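Local structure of carbohydrate kinase, pfkB family (Enterococcus faecalis, 3KTN) at residues A[304-307]-A[308-311]; A[318-321]-A[322-326]; A[280-283]-A[284-288]; A[199-202]-A[203-207]. The protein is probably a magnesium-dependent PfkB-family kinase that phosphorylates 2-keto-3-deoxygluconate. All coordinates share one frame; numbering follows the deposited sequence.

Contact 1 of 4, residues A[304-307]-A[308-311]; sequences TVNG and VLAH
The imidazole of His-311 meets the carbonyl oxygen of Gly-307 at its edge, the oxygen lying only 5° out of the ring plane. His-311 ND1 is the donor, 2.6 Å from Gly-307 O, with an N-H...O angle of 151°. CG of His-311 stands beside its own backbone N (chi1 -72°), which turns the ring back along the helix axis and lets ND1 reach a carbonyl four residues earlier. Here a side chain adds to the backbone bonds. Upstream, the i to i+4 ladder is regular: Val-308 N bonds to Thr-304 O, Leu-309 N to Val-305 O at 2.9 Å, and Ala-310 N to Asn-306 O. Apolar contact along this turn is looser, with Val-305 CG1 4.2 Å from Leu-309 CD1. At the far edge of the imidazole, NE2 is hydrogen-bonded to Arg-243, so both ring nitrogens are engaged and the ring's rotation is fixed. The side chain of Ala-310 comes within about 4 Å of the bound magnesium ion. The turn is buried between helix 278-291, which meets Thr-304 and Ala-310, and helix 322-330, which packs on Val-305; Arg-268 of strand 262-269 and Ile-98 of a second subunit close over Val-308.

Contact 2 of 4, residues A[318-321]-A[322-326]; sequences PLTT and VKQVN
Gln-324 reaches back from the first turn of helix 322-330 to the loop that leads into it. Its CB rests 3.3 Å from Thr-321 OG1. From there CG stands opposite the backbone N (chi1 171°) and the chain runs on extended, which carries the amide along the incoming loop and across the side chain of Thr-320 at about a right angle. CD comes no nearer to Thr-320 than its methyl CG2. The oxygen does more: OE1 sits 3.0 Å from Thr-320 CA. It also accepts a weak, long bond from Thr-321 N at 3.4 Å. At the other branch of the tip, NE2 donates to a water at 2.8 Å, and that water in turn donates to Leu-319 O. Thr-321 completes the exchange from its own side chain. With chi1 at 66°, its OG1 is tucked between its own N and carbonyl carbon and accepts from Gln-324 N at 3.2 Å. Thr-321 is therefore the N-cap, and this reciprocal pair of bonds makes a capping box, while Thr-321 O begins the regular ladder by accepting from Val-325 N with an N-H...O angle of 168°. Thr-320 is itself buried against Phe-47. A helix start leaves backbone N-H groups without a preceding turn to accept them; here the threonine hydroxyl supplies an acceptor for one, and the glutamine amide ties the incoming loop to the helix both by a weak direct bond and through water.

Contact 3 of 4, residues A[280-283]-A[284-288]; sequences DAYA and AGILY
Helix 278-291, which follows the magnesium-site residues Asp-274 and Ile-276 in this ribokinase-like fold, gives a clear case of an i to i+4 aromatic-aliphatic pair: Tyr-282 and Ile-286. The phenol ring offers one face to Ile-286 CG1, which sits 4.1 Å from the ring centroid and 25° off the normal, a CH-pi contact displaced toward the rim. The closest ring atom is CE2, 3.7 Å from CG1. Farther out, Ile-286 CD1 follows the ring to its end and lies 3.8 Å from both CZ and OH of Tyr-282. Placing CG1 beside the backbone N (chi1 -67°) turns this longer branch of the isoleucine back over the tyrosine. The backbone beneath is an unbroken ladder, from Ala-284 N bonded to Asp-280 O through to Leu-287 N on Ala-283 O, 2.8 Å and nearly straight at 175°. Ala-239 of strand 237-245 and Ala-303 of helix 296-310 touch both members of the pair. The packing is apolar almost to the end of the ring, where the hydroxyl, the only polar atom of the buried side chain, has a weak hydrogen-bond partner in Tyr-255 O.

Contact 4 of 4, residues A[199-202]-A[203-207]; sequences GSRR and DLVEL
Ser-200 and Asp-203 form a capping box at the start of the short helix 201-206, just after strand 196-198. Among its polar bonds, one of 2.9 Å runs from Ser-200 N to Asp-203 OD2, fairly straight at 165° and on the anti side of the carboxylate oxygen. The same OD2 takes a weak bond from Ser-200 OG at 3.1 Å, so two donors of one residue hold it. Asp-203 N donates a weak capping bond to OG of Ser-200, the N-cap, and a closer bond to Ser-200 O from well above the carbonyl plane. Regular helical bonding follows with Val-205 N on Arg-201 O and Glu-206 N on Arg-202 O. Of the charged groups, Arg-202 and Glu-206 lie side by side and point the same way, yet Arg-202 NE is 4.7 Å from Glu-206 OE2, with guanidinium and carboxylate planes 84° apart. The opposite charges probably attract at a distance, while OE2 touches the arginine's CD. Leu-204 and Val-205 carry the apolar packing, leaning on helix 218-233. Arg-201, whose NE has a long, weak ion pair with Glu-222, crosses the valine and brings NH1 to 3.6 Å from Val-205 CG2.

In the fold
Three of the four contacts form one connected cluster, while contact 4 stands apart, its centre about 29 Å from that of contact 2 and across the middle of the chain. Contacts 1 and 3 are buried turns of successive helices; contact 2 is partly buried and opens the next helix. Contact 4 is also partly buried, with Arg-202 and Glu-206 exposed, and touches no other subunit, whereas contacts 1 and 2 touch a second one. Asn-306 joins the cluster, its OD1 bonded to Thr-320 OG1 and its ND2 to Ala-281 O. Chemistry follows position: contact 3 relies on ring-to-aliphatic packing, contact 1 adds a histidine bond, and contacts 2 and 4 begin helices with capping boxes.

Contact 1 of 4, residues A[304-307]-A[308-311]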
loop_
_atom_site.group_PDB
_atom_site.type_symbol
_atom_site.label_atom_id
_atom_site.label_comp_id
_atom_site.label_asym_id
_atom_site.label_seq_id
_atom_site.Cartn_x
_atom_site.Cartn_y
_atom_site.Cartn_z
ATOM N N THR A 304 4.295 -2.779 -34.534
ATOM C CA THR A 304 2.883 -2.916 -34.202
ATOM C C THR A 304 2.716 -3.816 -32.974
ATOM O O THR A 304 1.926 -3.511 -32.077
ATOM C CB THR A 304 2.074 -3.490 -35.395
ATOM O OG1 THR A 304 2.322 -2.696 -36.563
ATOM C CG2 THR A 304 0.577 -3.455 -35.101
ATOM N N VAL A 305 3.466 -4.915 -32.928
ATOM C CA VAL A 305 3.404 -5.818 -31.786
ATOM C C VAL A 305 3.882 -5.063 -30.538
ATOM O O VAL A 305 3.307 -5.196 -29.460
ATOM C CB VAL A 305 4.288 -7.065 -32.006
ATOM C CG1 VAL A 305 4.373 -7.890 -30.724
ATOM C CG2 VAL A 305 3.704 -7.911 -33.130
ATOM N N ASN A 306 4.931 -4.262 -30.692
ATOM C CA ASN A 306 5.450 -3.491 -29.573
ATOM C C ASN A 306 4.369 -2.529 -29.086
ATOM O O ASN A 306 4.200 -2.326 -27.885
ATOM C CB ASN A 306 6.695 -2.704 -29.989
ATOM C CG ASN A 306 7.524 -2.266 -28.793
ATOM O OD1 ASN A 306 7.765 -3.055 -27.883
ATOM N ND2 ASN A 306 7.973 -1.016 -28.795
ATOM N N GLY A 307 3.639 -1.947 -30.032
ATOM C CA GLY A 307 2.569 -1.023 -29.695
ATOM C C GLY A 307 1.456 -1.697 -28.914
ATOM O O GLY A 307 0.905 -1.111 -27.979
ATOM N N VAL A 308 1.115 -2.923 -29.300
ATOM C CA VAL A 308 0.071 -3.682 -28.612
ATOM C C VAL A 308 0.546 -4.006 -27.194
ATOM O O VAL A 308 -0.229 -3.929 -26.237
ATOM C CB VAL A 308 -0.243 -5.008 -29.351
ATOM C CG1 VAL A 308 -1.253 -5.841 -28.548
ATOM C CG2 VAL A 308 -0.803 -4.704 -30.738
ATOM N N LEU A 309 1.823 -4.367 -27.075
ATOM C CA LEU A 309 2.421 -4.695 -25.784
ATOM C C LEU A 309 2.384 -3.512 -24.824
ATOM O O LEU A 309 2.140 -3.687 -23.637
ATOM C CB LEU A 309 3.872 -5.147 -25.965
ATOM C CG LEU A 309 4.100 -6.566 -26.491
ATOM C CD1 LEU A 309 5.562 -6.731 -26.863
ATOM C CD2 LEU A 309 3.694 -7.587 -25.428
ATOM N N ALA A 310 2.621 -2.309 -25.342
ATOM C CA ALA A 310 2.618 -1.110 -24.513
ATOM C C ALA A 310 1.262 -0.884 -23.858
ATOM O O ALA A 310 1.187 -0.306 -22.768
ATOM C CB ALA A 310 3.003 0.112 -25.339
ATOM N N HIS A 311 0.195 -1.333 -24.517
ATOM C CA HIS A 311 -1.153 -1.181 -23.967
ATOM C C HIS A 311 -1.402 -2.121 -22.785
ATOM O O HIS A 311 -2.343 -1.923 -22.023
ATOM C CB HIS A 311 -2.221 -1.444 -25.038
ATOM C CG HIS A 311 -2.326 -0.369 -26.077
ATOM N ND1 HIS A 311 -1.344 -0.139 -27.020
ATOM C CD2 HIS A 311 -3.307 0.530 -26.334
ATOM C CE1 HIS A 311 -1.717 0.850 -27.809
ATOM N NE2 HIS A 311 -2.905 1.275 -27.416
#

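Contact 2 of 4, residues A[318-321]-A[322-326]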
loop_
_atom_site.group_PDB
_atom_site.type_symbol
_atom_site.label_atom_id
_atom_site.label_comp_id
_atom_site.label_asym_id
_atom_site.label_seq_id
_atom_site.Cartn_x
_atom_site.Cartn_y
_atom_site.Cartn_z
ATOM N N PRO A 318 7.233 2.305 -22.232
ATOM C CA PRO A 318 7.170 0.994 -22.892
ATOM C C PRO A 318 8.444 0.248 -22.499
ATOM O O PRO A 318 9.515 0.491 -23.067
ATOM C CB PRO A 318 7.163 1.341 -24.389
ATOM C CG PRO A 318 6.808 2.818 -24.432
ATOM C CD PRO A 318 7.495 3.366 -23.215
ATOM N N LEU A 319 8.326 -0.632 -21.513
ATOM C CA LEU A 319 9.458 -1.406 -21.013
ATOM C C LEU A 319 9.495 -2.790 -21.659
ATOM O O LEU A 319 9.214 -3.803 -21.005
ATOM C CB LEU A 319 9.352 -1.537 -19.489
ATOM C CG LEU A 319 9.359 -0.217 -18.701
ATOM C CD1 LEU A 319 8.844 -0.447 -17.298
ATOM C CD2 LEU A 319 10.762 0.359 -18.657
ATOM N N THR A 320 9.840 -2.823 -22.944
ATOM C CA THR A 320 9.914 -4.069 -23.699
ATOM C C THR A 320 11.317 -4.307 -24.247
ATOM O O THR A 320 12.116 -3.380 -24.358
ATOM C CB THR A 320 8.914 -4.072 -24.889
ATOM O OG1 THR A 320 9.151 -2.929 -25.724
ATOM C CG2 THR A 320 7.481 -4.030 -24.379
ATOM N N THR A 321 11.616 -5.561 -24.569
ATOM C CA THR A 321 12.916 -5.916 -25.121
ATOM C C THR A 321 12.696 -6.578 -26.479
ATOM O O THR A 321 11.590 -7.033 -26.782
ATOM C CB THR A 321 13.666 -6.903 -24.212
ATOM O OG1 THR A 321 12.955 -8.146 -24.174
ATOM C CG2 THR A 321 13.785 -6.344 -22.800
ATOM N N VAL A 322 13.747 -6.628 -27.291
ATOM C CA VAL A 322 13.660 -7.239 -28.615
ATOM C C VAL A 322 13.243 -8.700 -28.511
ATOM O O VAL A 322 12.402 -9.167 -29.280
ATOM C CB VAL A 322 15.011 -7.141 -29.371
ATOM C CG1 VAL A 322 14.902 -7.823 -30.739
ATOM C CG2 VAL A 322 15.390 -5.685 -29.557
ATOM N N LYS A 323 13.811 -9.418 -27.549
ATOM C CA LYS A 323 13.475 -10.826 -27.363
ATOM C C LYS A 323 12.012 -11.032 -26.985
ATOM O O LYS A 323 11.368 -11.978 -27.447
ATOM C CB LYS A 323 14.379 -11.451 -26.297
ATOM C CG LYS A 323 15.831 -11.574 -26.747
ATOM C CD LYS A 323 16.674 -12.346 -25.746
ATOM C CE LYS A 323 18.089 -12.561 -26.271
ATOM N NZ LYS A 323 18.925 -13.317 -25.296
ATOM N N GLN A 324 11.489 -10.143 -26.147
ATOM C CA GLN A 324 10.102 -10.236 -25.712
ATOM C C GLN A 324 9.153 -10.063 -26.893
ATOM O O GLN A 324 8.209 -10.834 -27.063
ATOM C CB GLN A 324 9.822 -9.179 -24.638
ATOM C CG GLN A 324 8.356 -9.023 -24.254
ATOM C CD GLN A 324 8.146 -7.916 -23.224
ATOM O OE1 GLN A 324 8.717 -6.828 -23.339
ATOM N NE2 GLN A 324 7.319 -8.189 -22.220
ATOM N N VAL A 325 9.407 -9.045 -27.709
ATOM C CA VAL A 325 8.578 -8.776 -28.881
ATOM C C VAL A 325 8.633 -9.965 -29.840
ATOM O O VAL A 325 7.603 -10.424 -30.334
ATOM C CB VAL A 325 9.059 -7.507 -29.629
ATOM C CG1 VAL A 325 8.177 -7.248 -30.838
ATOM C CG2 VAL A 325 9.049 -6.307 -28.687
ATOM N N ASN A 326 9.843 -10.457 -30.101
ATOM C CA ASN A 326 10.036 -11.594 -30.998
ATOM C C ASN A 326 9.375 -12.850 -30.443
ATOM O O ASN A 326 8.899 -13.686 -31.202
ATOM C CB ASN A 326 11.532 -11.847 -31.224
ATOM C CG ASN A 326 12.161 -10.830 -32.164
ATOM O OD1 ASN A 326 13.382 -10.679 -32.204
ATOM N ND2 ASN A 326 11.328 -10.140 -32.934
HETATM O O HOH W 1 7.372 -5.908 -20.562
#

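Contact 3 of 4, residues A[280-283]-A[284-288]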
loop_
_atom_site.group_PDB
_atom_site.type_symbol
_atom_site.label_atom_id
_atom_site.label_comp_id
_atom_site.label_asym_id
_atom_site.label_seq_id
_atom_site.Cartn_x
_atom_site.Cartn_y
_atom_site.Cartn_z
ATOM N N ASP A 280 4.324 6.045 -28.472
ATOM C CA ASP A 280 5.776 6.153 -28.469
ATOM C C ASP A 280 6.456 4.790 -28.554
ATOM O O ASP A 280 7.628 4.700 -28.928
ATOM C CB ASP A 280 6.256 6.914 -27.234
ATOM C CG ASP A 280 5.617 8.284 -27.118
ATOM O OD1 ASP A 280 5.560 8.987 -28.146
ATOM O OD2 ASP A 280 5.173 8.662 -26.007
ATOM N N ALA A 281 5.728 3.729 -28.207
ATOM C CA ALA A 281 6.289 2.378 -28.286
ATOM C C ALA A 281 6.307 1.964 -29.762
ATOM O O ALA A 281 7.212 1.262 -30.208
ATOM C CB ALA A 281 5.449 1.400 -27.472
ATOM N N TYR A 282 5.301 2.398 -30.517
ATOM C CA TYR A 282 5.251 2.083 -31.945
ATOM C C TYR A 282 6.442 2.769 -32.622
ATOM O O TYR A 282 7.183 2.146 -33.388
ATOM C CB TYR A 282 3.952 2.589 -32.577
ATOM C CG TYR A 282 3.851 2.261 -34.054
ATOM C CD1 TYR A 282 3.620 0.954 -34.477
ATOM C CD2 TYR A 282 4.018 3.253 -35.029
ATOM C CE1 TYR A 282 3.554 0.628 -35.828
ATOM C CE2 TYR A 282 3.957 2.942 -36.397
ATOM C CZ TYR A 282 3.724 1.624 -36.784
ATOM O OH TYR A 282 3.667 1.285 -38.112
ATOM N N ALA A 283 6.624 4.052 -32.324
ATOM C CA ALA A 283 7.726 4.819 -32.893
ATOM C C ALA A 283 9.069 4.190 -32.542
ATOM O O ALA A 283 9.966 4.106 -33.388
ATOM C CB ALA A 283 7.674 6.251 -32.403
ATOM N N ALA A 284 9.212 3.741 -31.299
ATOM C CA ALA A 284 10.460 3.116 -30.868
ATOM C C ALA A 284 10.727 1.869 -31.692
ATOM O O ALA A 284 11.873 1.572 -32.029
ATOM C CB ALA A 284 10.394 2.755 -29.385
ATOM N N GLY A 285 9.665 1.136 -32.005
ATOM C CA GLY A 285 9.805 -0.070 -32.797
ATOM C C GLY A 285 10.218 0.259 -34.223
ATOM O O GLY A 285 11.028 -0.456 -34.824
ATOM N N ILE A 286 9.651 1.333 -34.770
ATOM C CA ILE A 286 9.973 1.766 -36.127
ATOM C C ILE A 286 11.432 2.203 -36.179
ATOM O O ILE A 286 12.184 1.771 -37.048
ATOM C CB ILE A 286 9.085 2.956 -36.575
ATOM C CG1 ILE A 286 7.624 2.509 -36.711
ATOM C CG2 ILE A 286 9.603 3.530 -37.886
ATOM C CD1 ILE A 286 7.410 1.289 -37.606
ATOM N N LEU A 287 11.830 3.061 -35.243
ATOM C CA LEU A 287 13.208 3.532 -35.197
ATOM C C LEU A 287 14.185 2.381 -35.013
ATOM O O LEU A 287 15.265 2.381 -35.602
ATOM C CB LEU A 287 13.395 4.557 -34.074
ATOM C CG LEU A 287 12.673 5.882 -34.319
ATOM C CD1 LEU A 287 13.039 6.907 -33.257
ATOM C CD2 LEU A 287 13.058 6.396 -35.696
ATOM N N TYR A 288 13.815 1.399 -34.195
ATOM C CA TYR A 288 14.692 0.258 -33.970
ATOM C C TYR A 288 14.883 -0.516 -35.265
ATOM O O TYR A 288 15.990 -0.961 -35.573
ATOM C CB TYR A 288 14.122 -0.698 -32.921
ATOM C CG TYR A 288 15.064 -1.848 -32.652
ATOM C CD1 TYR A 288 16.299 -1.627 -32.041
ATOM C CD2 TYR A 288 14.759 -3.143 -33.074
ATOM C CE1 TYR A 288 17.212 -2.669 -31.862
ATOM C CE2 TYR A 288 15.662 -4.188 -32.899
ATOM C CZ TYR A 288 16.886 -3.943 -32.295
ATOM O OH TYR A 288 17.789 -4.974 -32.126
#

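Contact 4 of 4, residues A[199-202]-A[203-207]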
loop_
_atom_site.group_PDB
_atom_site.type_symbol
_atom_site.label_atom_id
_atom_site.label_comp_id
_atom_site.label_asym_id
_atom_site.label_seq_id
_atom_site.Cartn_x
_atom_site.Cartn_y
_atom_site.Cartn_z
ATOM N N GLY A 199 3.090 10.173 -37.595
ATOM C CA GLY A 199 1.828 10.886 -37.615
ATOM C C GLY A 199 0.762 10.093 -38.342
ATOM O O GLY A 199 1.021 8.986 -38.815
ATOM N N SER A 200 -0.435 10.656 -38.442
ATOM C CA SER A 200 -1.536 9.973 -39.114
ATOM C C SER A 200 -2.075 10.752 -40.305
ATOM O O SER A 200 -1.747 11.924 -40.501
ATOM C CB SER A 200 -2.683 9.750 -38.137
ATOM O OG SER A 200 -3.293 10.989 -37.816
ATOM N N ARG A 201 -2.921 10.085 -41.083
ATOM C CA ARG A 201 -3.549 10.687 -42.251
ATOM C C ARG A 201 -4.331 11.927 -41.836
ATOM O O ARG A 201 -4.226 12.980 -42.469
ATOM C CB ARG A 201 -4.504 9.688 -42.905
ATOM C CG ARG A 201 -5.378 10.277 -44.008
ATOM C CD ARG A 201 -6.448 9.283 -44.438
ATOM N NE ARG A 201 -7.226 9.747 -45.584
ATOM C CZ ARG A 201 -8.032 10.803 -45.567
ATOM N NH1 ARG A 201 -8.172 11.521 -44.458
ATOM N NH2 ARG A 201 -8.704 11.141 -46.661
ATOM N N ARG A 202 -5.116 11.800 -40.771
ATOM C CA ARG A 202 -5.915 12.917 -40.289
ATOM C C ARG A 202 -5.070 14.136 -39.944
ATOM O O ARG A 202 -5.565 15.262 -39.974
ATOM C CB ARG A 202 -6.745 12.504 -39.071
ATOM C CG ARG A 202 -7.804 11.460 -39.375
ATOM C CD ARG A 202 -8.791 11.321 -38.226
ATOM N NE ARG A 202 -9.792 10.289 -38.488
ATOM C CZ ARG A 202 -9.521 8.989 -38.579
ATOM N NH1 ARG A 202 -8.275 8.557 -38.428
ATOM N NH2 ARG A 202 -10.497 8.123 -38.822
ATOM N N ASP A 203 -3.801 13.926 -39.605
ATOM C CA ASP A 203 -2.942 15.062 -39.288
ATOM C C ASP A 203 -2.703 15.862 -40.562
ATOM O O ASP A 203 -2.834 17.088 -40.576
ATOM C CB ASP A 203 -1.592 14.604 -38.719
ATOM C CG ASP A 203 -1.693 14.119 -37.282
ATOM O OD1 ASP A 203 -2.310 14.824 -36.455
ATOM O OD2 ASP A 203 -1.141 13.042 -36.978
ATOM N N LEU A 204 -2.358 15.158 -41.634
ATOM C CA LEU A 204 -2.093 15.796 -42.913
ATOM C C LEU A 204 -3.294 16.611 -43.382
ATOM O O LEU A 204 -3.152 17.763 -43.783
ATOM C CB LEU A 204 -1.737 14.737 -43.958
ATOM C CG LEU A 204 -0.596 13.811 -43.533
ATOM C CD1 LEU A 204 -0.295 12.813 -44.639
ATOM C CD2 LEU A 204 0.637 14.640 -43.207
ATOM N N VAL A 205 -4.479 16.015 -43.303
ATOM C CA VAL A 205 -5.701 16.681 -43.730
ATOM C C VAL A 205 -6.182 17.776 -42.777
ATOM O O VAL A 205 -6.334 18.934 -43.175
ATOM C CB VAL A 205 -6.842 15.651 -43.927
ATOM C CG1 VAL A 205 -8.148 16.364 -44.245
ATOM C CG2 VAL A 205 -6.480 14.686 -45.048
ATOM N N GLU A 206 -6.412 17.411 -41.520
ATOM C CA GLU A 206 -6.907 18.356 -40.526
ATOM C C GLU A 206 -5.933 19.405 -40.017
ATOM O O GLU A 206 -6.350 20.501 -39.644
ATOM C CB GLU A 206 -7.473 17.602 -39.326
ATOM C CG GLU A 206 -8.788 16.909 -39.600
ATOM C CD GLU A 206 -9.309 16.182 -38.382
ATOM O OE1 GLU A 206 -9.353 16.807 -37.297
ATOM O OE2 GLU A 206 -9.677 14.994 -38.510
ATOM N N LEU A 207 -4.644 19.086 -39.978
ATOM C CA LEU A 207 -3.676 20.057 -39.485
ATOM C C LEU A 207 -2.916 20.764 -40.597
ATOM O O LEU A 207 -2.833 21.991 -40.618
ATOM C CB LEU A 207 -2.676 19.387 -38.537
ATOM C CG LEU A 207 -1.567 20.318 -38.037
ATOM C CD1 LEU A 207 -2.180 21.476 -37.263
ATOM C CD2 LEU A 207 -0.590 19.545 -37.165
#